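Local coordinates for penicillin binding protein 2X (Streptococcus thermophilus, PDB 5U47) that probably cross-links the peptides of neighbouring glycan strands during septal peptidoglycan synthesis, as a penicillin-sensitive transpeptidase of the divisome, at residues V70-A79 / Y92-K100; I213-T221 / Q436-N445. The protein carries 1 engineered substitution. One frame throughout, in Å; residues are numbered along the deposited sequence.

Interaction 1: V70-A79 / Y92-K100; sequences VQESQFDKVA and YTLAQLRTK
A helical hairpin within the part of the chain that matches the penicillin-binding protein dimerisation domain is closed where Phe75 of helix 72-86 meets Leu97 and Arg98 at the end of helix 90-97. The two helices run roughly antiparallel, at 147°, with the short axes 9.0 Å apart, and no direct hydrogen bond joins the segments. The Phe75 ring is the centre of the packing. Leu97 CB sits over one face in a CH-pi contact, 3.7 Å from the ring centroid, while Glu72 CA, from the ring's own segment, lies over the opposite face. Arg98 CG comes in at the edge, near the ring plane, 3.7 Å from Phe75 CE2. With CG of Leu97 anti to its carbonyl carbon (chi1 -72°), the two methyls part, CD1 to Val78 CG1 and CD2 to Val70 CG1. Leu94 adds its CD2 against Phe75 CB at 3.9 Å. Leu97 also touches Phe107, and Val70 touches Val56, so neighbouring loops extend the apolar packing. Nearer the solvent the Arg98 guanidinium turns one face to Phe75 CD2 and an edge to Glu72, whose OE1 is 3.9 Å from Arg98 NH1; the salt bridge is long, so its pull is probably weak, and the two planes are nearly perpendicular. At the other end Thr93 CG2 packs on Ala79 CA at 3.7 Å, and a single water bridges the helices there, donating to Ala79 O and accepting from Thr93 OG1, 2.7 Å from each.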
loop_
_atom_site.group_PDB
_atom_site.type_symbol
_atom_site.label_atom_id
_atom_site.label_comp_id
_atom_site.label_asym_id
_atom_site.label_seq_id
_atom_site.Cartn_x
_atom_site.Cartn_y
_atom_site.Cartn_z
ATOM N N VAL A 70 7.814 -48.399 17.584
ATOM C CA VAL A 70 9.189 -48.465 18.076
ATOM C C VAL A 70 9.177 -49.477 19.231
ATOM O O VAL A 70 8.420 -49.326 20.200
ATOM C CB VAL A 70 9.732 -47.082 18.513
ATOM C CG1 VAL A 70 8.921 -46.475 19.661
ATOM C CG2 VAL A 70 11.209 -47.180 18.893
ATOM N N GLN A 71 9.996 -50.514 19.119
ATOM C CA GLN A 71 10.004 -51.557 20.140
ATOM C C GLN A 71 10.953 -51.200 21.276
ATOM O O GLN A 71 11.929 -50.460 21.066
ATOM C CB GLN A 71 10.386 -52.896 19.514
ATOM C CG GLN A 71 9.521 -53.265 18.324
ATOM C CD GLN A 71 9.784 -54.671 17.824
ATOM O OE1 GLN A 71 9.865 -55.616 18.611
ATOM N NE2 GLN A 71 9.891 -54.819 16.507
ATOM N N GLU A 72 10.663 -51.719 22.472
ATOM C CA GLU A 72 11.501 -51.462 23.663
ATOM C C GLU A 72 12.952 -51.901 23.467
ATOM O O GLU A 72 13.862 -51.248 23.968
ATOM C CB GLU A 72 10.909 -52.099 24.922
ATOM C CG GLU A 72 9.588 -51.470 25.340
ATOM C CD GLU A 72 9.132 -51.893 26.727
ATOM O OE1 GLU A 72 9.979 -51.945 27.657
ATOM O OE2 GLU A 72 7.916 -52.147 26.897
ATOM N N SER A 73 13.164 -52.989 22.719
ATOM C CA SER A 73 14.530 -53.445 22.417
ATOM C C SER A 73 15.350 -52.352 21.706
ATOM O O SER A 73 16.578 -52.350 21.769
ATOM C CB SER A 73 14.506 -54.728 21.574
ATOM O OG SER A 73 13.808 -54.557 20.353
ATOM N N GLN A 74 14.643 -51.410 21.071
ATOM C CA GLN A 74 15.254 -50.304 20.320
ATOM C C GLN A 74 15.258 -48.945 21.034
ATOM O O GLN A 74 15.920 -48.016 20.555
ATOM C CB GLN A 74 14.510 -50.126 18.996
ATOM C CG GLN A 74 14.532 -51.338 18.074
ATOM C CD GLN A 74 13.426 -51.271 17.049
ATOM O OE1 GLN A 74 12.259 -51.061 17.397
ATOM N NE2 GLN A 74 13.772 -51.473 15.786
ATOM N N PHE A 75 14.507 -48.809 22.130
ATOM C CA PHE A 75 14.442 -47.538 22.894
ATOM C C PHE A 75 15.814 -46.866 23.125
ATOM O O PHE A 75 15.979 -45.662 22.881
ATOM C CB PHE A 75 13.756 -47.792 24.250
ATOM C CG PHE A 75 12.246 -47.747 24.214
ATOM C CD1 PHE A 75 11.517 -48.012 23.051
ATOM C CD2 PHE A 75 11.540 -47.502 25.390
ATOM C CE1 PHE A 75 10.126 -47.976 23.056
ATOM C CE2 PHE A 75 10.147 -47.481 25.401
ATOM C CZ PHE A 75 9.440 -47.716 24.231
ATOM N N ASP A 76 16.784 -47.658 23.578
ATOM C CA ASP A 76 18.138 -47.174 23.864
ATOM C C ASP A 76 18.863 -46.652 22.624
ATOM O O ASP A 76 19.597 -45.670 22.707
ATOM C CB ASP A 76 18.983 -48.294 24.495
ATOM C CG ASP A 76 20.374 -47.823 24.907
ATOM O OD1 ASP A 76 20.476 -46.863 25.706
ATOM O OD2 ASP A 76 21.365 -48.425 24.444
ATOM N N LYS A 77 18.687 -47.324 21.485
ATOM C CA LYS A 77 19.345 -46.879 20.250
ATOM C C LYS A 77 18.735 -45.549 19.777
ATOM O O LYS A 77 19.448 -44.665 19.287
ATOM C CB LYS A 77 19.278 -47.956 19.162
ATOM C CG LYS A 77 19.919 -47.566 17.833
ATOM C CD LYS A 77 21.340 -47.021 18.002
ATOM C CE LYS A 77 21.956 -46.657 16.663
ATOM N NZ LYS A 77 23.282 -46.008 16.830
ATOM N N VAL A 78 17.418 -45.411 19.942
ATOM C CA VAL A 78 16.722 -44.171 19.610
ATOM C C VAL A 78 17.286 -43.031 20.469
ATOM O O VAL A 78 17.498 -41.924 19.965
ATOM C CB VAL A 78 15.185 -44.291 19.803
ATOM C CG1 VAL A 78 14.498 -42.936 19.634
ATOM C CG2 VAL A 78 14.593 -45.300 18.828
ATOM N N ALA A 79 17.559 -43.308 21.748
ATOM C CA ALA A 79 18.114 -42.268 22.631
ATOM C C ALA A 79 19.520 -41.842 22.176
ATOM O O ALA A 79 19.857 -40.641 22.189
ATOM C CB ALA A 79 18.131 -42.735 24.073
ATOM N N TYR A 92 15.639 -38.437 29.046
ATOM C CA TYR A 92 14.377 -37.786 28.660
ATOM C C TYR A 92 13.693 -38.567 27.531
ATOM O O TYR A 92 12.486 -38.819 27.588
ATOM C CB TYR A 92 14.604 -36.336 28.253
ATOM C CG TYR A 92 13.338 -35.662 27.761
ATOM C CD1 TYR A 92 12.378 -35.176 28.661
ATOM C CD2 TYR A 92 13.092 -35.519 26.394
ATOM C CE1 TYR A 92 11.215 -34.566 28.210
ATOM C CE2 TYR A 92 11.933 -34.910 25.935
ATOM C CZ TYR A 92 10.998 -34.437 26.844
ATOM O OH TYR A 92 9.857 -33.833 26.372
ATOM N N THR A 93 14.474 -38.926 26.508
ATOM C CA THR A 93 13.992 -39.731 25.373
ATOM C C THR A 93 13.397 -41.033 25.906
ATOM O O THR A 93 12.273 -41.390 25.555
ATOM C CB THR A 93 15.141 -40.063 24.378
ATOM O OG1 THR A 93 15.642 -38.854 23.792
ATOM C CG2 THR A 93 14.678 -41.007 23.254
ATOM N N LEU A 94 14.160 -41.728 26.757
ATOM C CA LEU A 94 13.714 -42.985 27.369
ATOM C C LEU A 94 12.426 -42.801 28.177
ATOM O O LEU A 94 11.494 -43.602 28.043
ATOM C CB LEU A 94 14.822 -43.600 28.241
ATOM C CG LEU A 94 16.014 -44.181 27.465
ATOM C CD1 LEU A 94 17.194 -44.451 28.387
ATOM C CD2 LEU A 94 15.621 -45.449 26.712
ATOM N N ALA A 95 12.369 -41.736 28.979
ATOM C CA ALA A 95 11.180 -41.425 29.790
ATOM C C ALA A 95 9.951 -41.317 28.916
ATOM O O ALA A 95 8.965 -42.030 29.135
ATOM C CB ALA A 95 11.372 -40.127 30.557
ATOM N N GLN A 96 10.040 -40.449 27.906
ATOM C CA GLN A 96 8.940 -40.212 26.968
ATOM C C GLN A 96 8.497 -41.483 26.249
ATOM O O GLN A 96 7.305 -41.775 26.179
ATOM C CB GLN A 96 9.331 -39.153 25.930
ATOM C CG GLN A 96 9.509 -37.741 26.470
ATOM C CD GLN A 96 8.220 -37.156 27.010
ATOM O OE1 GLN A 96 7.759 -37.518 28.087
ATOM N NE2 GLN A 96 7.647 -36.232 26.273
ATOM N N LEU A 97 9.467 -42.230 25.725
ATOM C CA LEU A 97 9.197 -43.473 25.015
ATOM C C LEU A 97 8.443 -44.491 25.877
ATOM O O LEU A 97 7.634 -45.261 25.348
ATOM C CB LEU A 97 10.503 -44.081 24.469
ATOM C CG LEU A 97 11.163 -43.369 23.277
ATOM C CD1 LEU A 97 12.544 -43.937 22.982
ATOM C CD2 LEU A 97 10.271 -43.462 22.045
ATOM N N ARG A 98 8.697 -44.474 27.192
ATOM C CA ARG A 98 8.024 -45.373 28.150
ATOM C C ARG A 98 6.733 -44.791 28.775
ATOM O O ARG A 98 6.207 -45.383 29.709
ATOM C CB ARG A 98 8.979 -45.742 29.303
ATOM C CG ARG A 98 10.280 -46.412 28.892
ATOM C CD ARG A 98 11.170 -46.635 30.105
ATOM N NE ARG A 98 12.563 -46.904 29.744
ATOM C CZ ARG A 98 13.041 -48.069 29.297
ATOM N NH1 ARG A 98 12.243 -49.125 29.108
ATOM N NH2 ARG A 98 14.340 -48.173 29.016
ATOM N N THR A 99 6.222 -43.655 28.286
ATOM C CA THR A 99 4.999 -43.068 28.870
ATOM C C THR A 99 3.859 -44.102 28.917
ATOM O O THR A 99 3.609 -44.804 27.926
ATOM C CB THR A 99 4.487 -41.839 28.075
ATOM O OG1 THR A 99 5.564 -40.932 27.792
ATOM C CG2 THR A 99 3.377 -41.101 28.852
ATOM N N LYS A 100 3.182 -44.193 30.064
ATOM C CA LYS A 100 2.049 -45.123 30.231
ATOM C C LYS A 100 0.777 -44.682 29.508
ATOM O O LYS A 100 0.391 -43.514 29.576
ATOM C CB LYS A 100 1.717 -45.354 31.712
ATOM C CG LYS A 100 2.370 -46.583 32.313
ATOM C CD LYS A 100 1.824 -46.864 33.705
ATOM C CE LYS A 100 1.874 -48.349 34.037
ATOM N NZ LYS A 100 0.896 -49.141 33.237
HETATM O O HOH W 1 18.281 -39.187 23.761
#

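Interaction 2: I213-T221 / Q436-N445; sequences IDGKNIYTT and QFIKQVADTN
Ile218 turns CG1 anti to its carbonyl carbon and bends at chi2 (-69°), and Val441 has CG2 anti to its carbonyl carbon, which brings Ile218 CD1 to 3.8 Å from Val441 CG2, the two side chains lying side by side. They form a non-hydrogen-bonded pair between antiparallel strands 217-220 and 438-443. Within one mixed sheet, strand 217-220 is held between strand 35-36 and strand 438-443 of the transpeptidase domain. Asn217 with Ala442 and Tyr219 with Gln440 are the hydrogen-bonded pairs, their side chains on the other face. There the extended Gln440 runs alongside the Tyr219 ring, with OE1 3.6 Å from CE1 and the amide plane turned 76° from the ring; Gln440 NE2 is hydrogen-bonded to Thr451 and Ser584, and the tyrosine also stacks on Tyr36. A classic beta bulge follows. Tyr219 O accepts from both Lys439 N, at 2.8 Å, and Gln440 N, at 3.2 Å, the latter on a lone pair, and the register slips by one. At the opposite end a water donates to Gly215 O and Asn445 OD1 and weakly accepts from Thr444 N, linking the segments beyond the last strand pair. The strands are thus joined chiefly through backbone amides and carbonyls, with apolar packing on the Ile218 face and polar side chains engaged by outside partners such as Thr34, bound by Asn217.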
loop_
_atom_site.group_PDB
_atom_site.type_symbol
_atom_site.label_atom_id
_atom_site.label_comp_id
_atom_site.label_asym_id
_atom_site.label_seq_id
_atom_site.Cartn_x
_atom_site.Cartn_y
_atom_site.Cartn_z
ATOM N N ILE A 213 -2.121 -27.095 -4.279
ATOM C CA ILE A 213 -1.626 -26.276 -5.404
ATOM C C ILE A 213 -1.063 -24.980 -4.800
ATOM O O ILE A 213 -1.778 -24.266 -4.120
ATOM C CB ILE A 213 -2.748 -25.950 -6.405
ATOM C CG1 ILE A 213 -3.322 -27.248 -7.003
ATOM C CG2 ILE A 213 -2.235 -25.039 -7.526
ATOM C CD1 ILE A 213 -4.605 -27.024 -7.784
ATOM N N ASP A 214 0.213 -24.703 -5.039
ATOM C CA ASP A 214 0.878 -23.530 -4.458
ATOM C C ASP A 214 0.155 -22.213 -4.743
ATOM O O ASP A 214 -0.461 -22.043 -5.782
ATOM C CB ASP A 214 2.303 -23.388 -5.003
ATOM C CG ASP A 214 3.237 -24.519 -4.576
ATOM O OD1 ASP A 214 2.866 -25.383 -3.755
ATOM O OD2 ASP A 214 4.380 -24.509 -5.063
ATOM N N GLY A 215 0.265 -21.276 -3.810
ATOM C CA GLY A 215 -0.289 -19.959 -3.999
ATOM C C GLY A 215 0.529 -19.219 -5.049
ATOM O O GLY A 215 1.603 -19.655 -5.432
ATOM N N LYS A 216 -0.004 -18.106 -5.532
ATOM C CA LYS A 216 0.696 -17.307 -6.525
ATOM C C LYS A 216 1.705 -16.408 -5.836
ATOM O O LYS A 216 1.540 -16.039 -4.676
ATOM C CB LYS A 216 -0.309 -16.506 -7.343
ATOM C CG LYS A 216 -1.187 -17.407 -8.215
ATOM C CD LYS A 216 -2.278 -16.645 -8.910
ATOM C CE LYS A 216 -3.129 -17.561 -9.787
ATOM N NZ LYS A 216 -4.233 -16.795 -10.462
ATOM N N ASN A 217 2.792 -16.120 -6.519
ATOM C CA ASN A 217 3.783 -15.205 -5.961
ATOM C C ASN A 217 3.410 -13.756 -6.324
ATOM O O ASN A 217 2.838 -13.484 -7.400
ATOM C CB ASN A 217 5.183 -15.538 -6.478
ATOM C CG ASN A 217 5.679 -16.894 -6.012
ATOM O OD1 ASN A 217 5.310 -17.395 -4.953
ATOM N ND2 ASN A 217 6.523 -17.490 -6.819
ATOM N N ILE A 218 3.730 -12.829 -5.420
ATOM C CA ILE A 218 3.435 -11.417 -5.635
ATOM C C ILE A 218 4.718 -10.641 -5.628
ATOM O O ILE A 218 5.446 -10.692 -4.643
ATOM C CB ILE A 218 2.504 -10.857 -4.530
ATOM C CG1 ILE A 218 1.173 -11.609 -4.500
ATOM C CG2 ILE A 218 2.266 -9.363 -4.720
ATOM C CD1 ILE A 218 0.292 -11.366 -5.690
ATOM N N TYR A 219 5.013 -9.978 -6.742
ATOM C CA TYR A 219 6.139 -9.076 -6.843
ATOM C C TYR A 219 5.586 -7.688 -6.589
ATOM O O TYR A 219 4.784 -7.190 -7.367
ATOM C CB TYR A 219 6.786 -9.118 -8.231
ATOM C CG TYR A 219 7.486 -10.426 -8.530
ATOM C CD1 TYR A 219 6.761 -11.555 -8.875
ATOM C CD2 TYR A 219 8.869 -10.527 -8.479
ATOM C CE1 TYR A 219 7.397 -12.772 -9.154
ATOM C CE2 TYR A 219 9.514 -11.743 -8.750
ATOM C CZ TYR A 219 8.768 -12.850 -9.091
ATOM O OH TYR A 219 9.389 -14.036 -9.359
ATOM N N THR A 220 5.985 -7.077 -5.488
ATOM C CA THR A 220 5.568 -5.732 -5.201
ATOM C C THR A 220 6.395 -4.752 -6.020
ATOM O O THR A 220 7.389 -5.129 -6.678
ATOM C CB THR A 220 5.699 -5.392 -3.706
ATOM O OG1 THR A 220 7.077 -5.387 -3.321
ATOM C CG2 THR A 220 4.925 -6.375 -2.871
ATOM N N THR A 221 5.980 -3.489 -5.986
ATOM C CA THR A 221 6.688 -2.421 -6.687
ATOM C C THR A 221 7.882 -1.912 -5.897
ATOM O O THR A 221 8.681 -1.123 -6.411
ATOM C CB THR A 221 5.737 -1.222 -6.935
ATOM O OG1 THR A 221 5.130 -0.855 -5.704
ATOM C CG2 THR A 221 4.676 -1.603 -7.924
ATOM N N GLN A 436 0.135 2.333 -7.195
ATOM C CA GLN A 436 0.245 0.874 -7.328
ATOM C C GLN A 436 1.345 0.335 -6.452
ATOM O O GLN A 436 2.418 0.963 -6.312
ATOM C CB GLN A 436 0.585 0.484 -8.768
ATOM C CG GLN A 436 -0.524 0.733 -9.773
ATOM C CD GLN A 436 -0.134 0.392 -11.201
ATOM O OE1 GLN A 436 1.061 0.307 -11.547
ATOM N NE2 GLN A 436 -1.136 0.205 -12.046
ATOM N N PHE A 437 1.089 -0.853 -5.901
ATOM C CA PHE A 437 2.043 -1.571 -5.074
ATOM C C PHE A 437 2.284 -3.003 -5.579
ATOM O O PHE A 437 3.147 -3.702 -5.027
ATOM C CB PHE A 437 1.650 -1.555 -3.570
ATOM C CG PHE A 437 0.328 -2.220 -3.270
ATOM C CD1 PHE A 437 0.246 -3.591 -3.096
ATOM C CD2 PHE A 437 -0.836 -1.465 -3.167
ATOM C CE1 PHE A 437 -0.974 -4.197 -2.832
ATOM C CE2 PHE A 437 -2.059 -2.065 -2.903
ATOM C CZ PHE A 437 -2.125 -3.439 -2.734
ATOM N N ILE A 438 1.546 -3.437 -6.615
ATOM C CA ILE A 438 1.758 -4.773 -7.220
ATOM C C ILE A 438 2.341 -4.612 -8.606
ATOM O O ILE A 438 1.750 -3.943 -9.471
ATOM C CB ILE A 438 0.454 -5.576 -7.400
ATOM C CG1 ILE A 438 -0.269 -5.713 -6.068
ATOM C CG2 ILE A 438 0.749 -6.961 -7.998
ATOM C CD1 ILE A 438 -1.682 -6.240 -6.194
ATOM N N LYS A 439 3.479 -5.252 -8.828
ATOM C CA LYS A 439 4.165 -5.215 -10.115
ATOM C C LYS A 439 3.770 -6.414 -10.964
ATOM O O LYS A 439 3.580 -6.304 -12.159
ATOM C CB LYS A 439 5.684 -5.269 -9.902
ATOM C CG LYS A 439 6.558 -5.185 -11.158
ATOM C CD LYS A 439 6.593 -3.769 -11.741
ATOM C CE LYS A 439 5.399 -3.418 -12.627
ATOM N NZ LYS A 439 5.027 -1.959 -12.562
ATOM N N GLN A 440 3.717 -7.578 -10.334
ATOM C CA GLN A 440 3.410 -8.807 -11.057
ATOM C C GLN A 440 2.853 -9.853 -10.124
ATOM O O GLN A 440 3.291 -9.953 -8.986
ATOM C CB GLN A 440 4.686 -9.346 -11.740
ATOM C CG GLN A 440 4.517 -10.601 -12.560
ATOM C CD GLN A 440 5.828 -11.079 -13.178
ATOM O OE1 GLN A 440 6.507 -11.884 -12.578
ATOM N NE2 GLN A 440 6.198 -10.553 -14.365
ATOM N N VAL A 441 1.903 -10.629 -10.634
ATOM C CA VAL A 441 1.310 -11.770 -9.940
ATOM C C VAL A 441 1.732 -12.958 -10.805
ATOM O O VAL A 441 1.457 -12.978 -12.014
ATOM C CB VAL A 441 -0.222 -11.678 -9.899
ATOM C CG1 VAL A 441 -0.827 -12.897 -9.207
ATOM C CG2 VAL A 441 -0.660 -10.381 -9.235
ATOM N N ALA A 442 2.412 -13.934 -10.199
ATOM C CA ALA A 442 2.970 -15.053 -10.954
ATOM C C ALA A 442 2.486 -16.403 -10.486
ATOM O O ALA A 442 2.431 -16.678 -9.269
ATOM C CB ALA A 442 4.494 -15.013 -10.892
ATOM N N ASP A 443 2.115 -17.237 -11.455
ATOM C CA ASP A 443 1.732 -18.602 -11.181
ATOM C C ASP A 443 2.940 -19.420 -11.636
ATOM O O ASP A 443 3.114 -19.676 -12.839
ATOM C CB ASP A 443 0.449 -19.004 -11.916
ATOM C CG ASP A 443 0.046 -20.457 -11.630
ATOM O OD1 ASP A 443 0.941 -21.313 -11.481
ATOM O OD2 ASP A 443 -1.165 -20.759 -11.562
ATOM N N THR A 444 3.781 -19.802 -10.675
ATOM C CA THR A 444 5.005 -20.567 -10.964
ATOM C C THR A 444 4.750 -22.011 -11.334
ATOM O O THR A 444 5.621 -22.648 -11.904
ATOM C CB THR A 444 5.999 -20.551 -9.786
ATOM O OG1 THR A 444 5.346 -21.029 -8.611
ATOM C CG2 THR A 444 6.504 -19.154 -9.553
ATOM N N ASN A 445 3.577 -22.530 -10.988
ATOM C CA ASN A 445 3.221 -23.894 -11.334
ATOM C C ASN A 445 2.975 -23.935 -12.844
ATOM O O ASN A 445 3.474 -24.811 -13.541
ATOM C CB ASN A 445 1.933 -24.346 -10.611
ATOM C CG ASN A 445 1.948 -24.061 -9.108
ATOM O OD1 ASN A 445 1.065 -23.340 -8.587
ATOM N ND2 ASN A 445 2.963 -24.586 -8.407
HETATM O O HOH W 2 2.014 -20.431 -8.260
#

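Overall arrangement
From the N terminus, the chain reaches interaction 1 first, where 70-79 and 92-100 are separated by only 12 residues and close a short hairpin of two helices. The chain then passes through strand 134-143 and helices 175-179 and 181-184 before interaction 2 opens at 213-221. That contact closes a far longer loop, of 214 residues, within which strands 245-252 and 258-264 and helix 297-308 of the transpeptidase region lie. The two contacts are in series, neither nested nor crossed, with nearest atoms about 31 Å apart. Interaction 1 is local to an outlying part of the N-terminal region; interaction 2 joins 217-220, which also pairs with strand 35-36, to strand 438-443 of the transpeptidase domain.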